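Local coordinates for UPF0098 protein YbcL (Escherichia coli, PDB 1FUX) that is of unknown function but belongs to the phosphatidylethanolamine-binding protein family, is a periplasmic homodimer and resembles a Raf kinase inhibitor protein, at residues 130-135 / 144-149. Sequence-based numbering, arbitrary orientation.
Sequences EKIPVD and GYMLNA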
ATOM      1  N   GLU A 130       8.765  15.998 -16.283  1.00 29.16           N
ATOM      2  CA  GLU A 130      10.054  16.146 -15.622  1.00 32.34           C
ATOM      3  C   GLU A 130       9.988  15.902 -14.120  1.00 30.04           C
ATOM      4  O   GLU A 130      10.967  15.414 -13.554  1.00 30.21           O
ATOM      5  CB  GLU A 130      10.642  17.537 -15.869  1.00 34.67           C
ATOM      6  CG  GLU A 130      11.729  17.949 -14.895  1.00 40.08           C
ATOM      7  CD  GLU A 130      12.195  19.385 -15.044  1.00 42.37           C
ATOM      8  OE1 GLU A 130      12.879  19.657 -16.065  1.00 44.04           O
ATOM      9  OE2 GLU A 130      11.873  20.201 -14.155  1.00 43.22           O
ATOM     10  N   LYS A 131       8.971  16.376 -13.429  1.00 30.47           N
ATOM     11  CA  LYS A 131       8.898  16.256 -11.984  1.00 29.98           C
ATOM     12  C   LYS A 131       7.490  15.863 -11.528  1.00 30.76           C
ATOM     13  O   LYS A 131       6.550  16.491 -12.011  1.00 28.84           O
ATOM     14  CB  LYS A 131       9.178  17.564 -11.252  1.00 32.97           C
ATOM     15  CG  LYS A 131      10.598  18.053 -11.101  1.00 34.79           C
ATOM     16  CD  LYS A 131      11.464  17.248 -10.157  1.00 37.12           C
ATOM     17  CE  LYS A 131      12.895  17.790 -10.214  1.00 38.59           C
ATOM     18  NZ  LYS A 131      13.689  17.460  -9.007  1.00 40.00           N
ATOM     19  N   ILE A 132       7.424  14.930 -10.597  1.00 26.85           N
ATOM     20  CA  ILE A 132       6.115  14.575 -10.025  1.00 25.47           C
ATOM     21  C   ILE A 132       6.255  14.891  -8.542  1.00 23.60           C
ATOM     22  O   ILE A 132       7.384  14.814  -8.054  1.00 24.37           O
ATOM     23  CB  ILE A 132       5.645  13.156 -10.319  1.00 24.40           C
ATOM     24  CG1 ILE A 132       6.667  12.028 -10.080  1.00 22.07           C
ATOM     25  CG2 ILE A 132       5.132  13.068 -11.762  1.00 23.27           C
ATOM     26  CD1 ILE A 132       5.886  10.759  -9.673  1.00 23.32           C
ATOM     27  N   PRO A 133       5.251  15.455  -7.895  1.00 23.78           N
ATOM     28  CA  PRO A 133       5.333  15.891  -6.530  1.00 24.05           C
ATOM     29  C   PRO A 133       5.397  14.731  -5.542  1.00 22.11           C
ATOM     30  O   PRO A 133       4.366  14.376  -4.997  1.00 24.01           O
ATOM     31  CB  PRO A 133       4.082  16.729  -6.300  1.00 23.65           C
ATOM     32  CG  PRO A 133       3.104  16.155  -7.272  1.00 26.05           C
ATOM     33  CD  PRO A 133       3.906  15.748  -8.483  1.00 24.18           C
ATOM     34  N   VAL A 134       6.541  14.096  -5.373  1.00 21.05           N
ATOM     35  CA  VAL A 134       6.635  13.013  -4.402  1.00 20.72           C
ATOM     36  C   VAL A 134       7.658  13.426  -3.345  1.00 21.24           C
ATOM     37  O   VAL A 134       8.569  14.228  -3.586  1.00 20.10           O
ATOM     38  CB  VAL A 134       6.804  11.592  -4.895  1.00 22.55           C
ATOM     39  CG1 VAL A 134       6.650  11.408  -6.387  1.00 23.94           C
ATOM     40  CG2 VAL A 134       7.936  10.770  -4.315  1.00 21.65           C
ATOM     41  N   ASP A 135       7.384  12.935  -2.139  1.00 19.05           N
ATOM     42  CA  ASP A 135       8.316  13.206  -1.051  1.00 18.69           C
ATOM     43  C   ASP A 135       8.468  11.939  -0.233  1.00 17.09           C
ATOM     44  O   ASP A 135       7.899  10.881  -0.573  1.00 14.96           O
ATOM     45  CB  ASP A 135       7.933  14.451  -0.288  1.00 19.53           C
ATOM     46  CG  ASP A 135       6.578  14.408   0.382  1.00 23.04           C
ATOM     47  OD1 ASP A 135       6.068  13.328   0.753  1.00 20.03           O
ATOM     48  OD2 ASP A 135       6.039  15.541   0.555  1.00 22.49           O
ATOM     49  N   GLY A 144       2.327   5.316  -7.376  1.00 14.88           N
ATOM     50  CA  GLY A 144       1.823   4.475  -8.472  1.00 15.17           C
ATOM     51  C   GLY A 144       0.760   5.185  -9.297  1.00 18.07           C
ATOM     52  O   GLY A 144       0.739   5.062 -10.556  1.00 18.62           O
ATOM     53  N   TYR A 145      -0.024   5.991  -8.584  1.00 21.40           N
ATOM     54  CA  TYR A 145      -1.064   6.761  -9.238  1.00 24.92           C
ATOM     55  C   TYR A 145      -0.386   7.689 -10.238  1.00 26.30           C
ATOM     56  O   TYR A 145      -0.725   7.646 -11.425  1.00 27.08           O
ATOM     57  CB  TYR A 145      -1.844   7.586  -8.199  1.00 28.47           C
ATOM     58  CG  TYR A 145      -3.035   8.260  -8.864  1.00 33.06           C
ATOM     59  CD1 TYR A 145      -4.222   7.565  -9.017  1.00 36.40           C
ATOM     60  CD2 TYR A 145      -2.964   9.559  -9.333  1.00 35.07           C
ATOM     61  CE1 TYR A 145      -5.319   8.161  -9.631  1.00 37.57           C
ATOM     62  CE2 TYR A 145      -4.055  10.164  -9.940  1.00 36.89           C
ATOM     63  CZ  TYR A 145      -5.222   9.449 -10.089  1.00 38.31           C
ATOM     64  OH  TYR A 145      -6.318  10.048 -10.682  1.00 41.78           O
HETATM   65  N   MSE A 146       0.601   8.453  -9.748  1.00 26.89           N
HETATM   66  CA  MSE A 146       1.291   9.389 -10.616  1.00 27.70           C
HETATM   67  C   MSE A 146       2.120   8.774 -11.721  1.00 24.21           C
HETATM   68  O   MSE A 146       2.230   9.491 -12.743  1.00 23.50           O
HETATM   69  CB  MSE A 146       2.172  10.360  -9.817  1.00 33.34           C
HETATM   70  CG  MSE A 146       1.345  11.228  -8.889  1.00 40.19           C
HETATM   71 SE   MSE A 146       2.393  12.255  -7.679  1.00 51.12          SE
HETATM   72  CE  MSE A 146       3.129  10.946  -6.737  1.00 47.59           C
ATOM     73  N   LEU A 147       2.745   7.628 -11.537  1.00 19.57           N
ATOM     74  CA  LEU A 147       3.518   7.017 -12.615  1.00 18.83           C
ATOM     75  C   LEU A 147       2.602   6.504 -13.716  1.00 22.14           C
ATOM     76  O   LEU A 147       2.846   6.652 -14.931  1.00 19.59           O
ATOM     77  CB  LEU A 147       4.353   5.837 -12.080  1.00 19.19           C
ATOM     78  CG  LEU A 147       5.379   6.253 -10.995  1.00 16.30           C
ATOM     79  CD1 LEU A 147       6.225   5.069 -10.543  1.00 16.65           C
ATOM     80  CD2 LEU A 147       6.279   7.335 -11.554  1.00 19.27           C
ATOM     81  N   ASN A 148       1.491   5.846 -13.309  1.00 22.19           N
ATOM     82  CA  ASN A 148       0.613   5.334 -14.379  1.00 24.84           C
ATOM     83  C   ASN A 148       0.045   6.481 -15.202  1.00 26.58           C
ATOM     84  O   ASN A 148      -0.171   6.249 -16.392  1.00 27.84           O
ATOM     85  CB  ASN A 148      -0.516   4.462 -13.878  1.00 27.22           C
ATOM     86  CG  ASN A 148      -0.079   3.050 -13.603  1.00 27.88           C
ATOM     87  OD1 ASN A 148       0.541   2.292 -14.368  1.00 29.83           O
ATOM     88  ND2 ASN A 148      -0.468   2.638 -12.407  1.00 30.10           N
ATOM     89  N   ALA A 149      -0.234   7.635 -14.654  1.00 28.54           N
ATOM     90  CA  ALA A 149      -0.733   8.811 -15.344  1.00 29.58           C
ATOM     91  C   ALA A 149       0.301   9.474 -16.249  1.00 29.76           C
ATOM     92  O   ALA A 149      -0.018  10.272 -17.137  1.00 29.52           O
ATOM     93  CB  ALA A 149      -1.164   9.859 -14.302  1.00 30.57           C
TER
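M146 reaches from its helix into a bend of the loop 130-135 and touches I132, P133 and V134 with successive parts of its side chain. The residue is selenomethionine, with SE in the place of sulphur. Its CB lies 3.7 Å from CD1 of I132. Further out, SE comes 3.9 Å from CD of P133, on the CG-CD side of the proline ring. The terminal CE ends 3.6 Å from CG1 of V134. The chain runs extended as far as SE (chi2 171°). It then bends at chi3 (-64°), which turns the methyl away from the proline toward V134. An inverse gamma turn centred on P133, with a weak bond of 2.9 Å from V134 N to I132 O, bends the loop here. CD1 of I132 is shared by two helix residues, for besides CB of M146 it meets CD2 of L147 at 3.9 Å, the side chains of I132 and L147 crossing at about a right angle. The side chains meet through apolar groups, although SE of M146 also lies 3.9 Å from the carbonyl O of P133. The contact packs the connection that follows strand 118-127 against helix 140-148, while I132, V134 and L147 also rest on V69 of strand 63-72, and L147 continues onto strands 47-54 and 118-127 of the five-stranded antiparallel sheet.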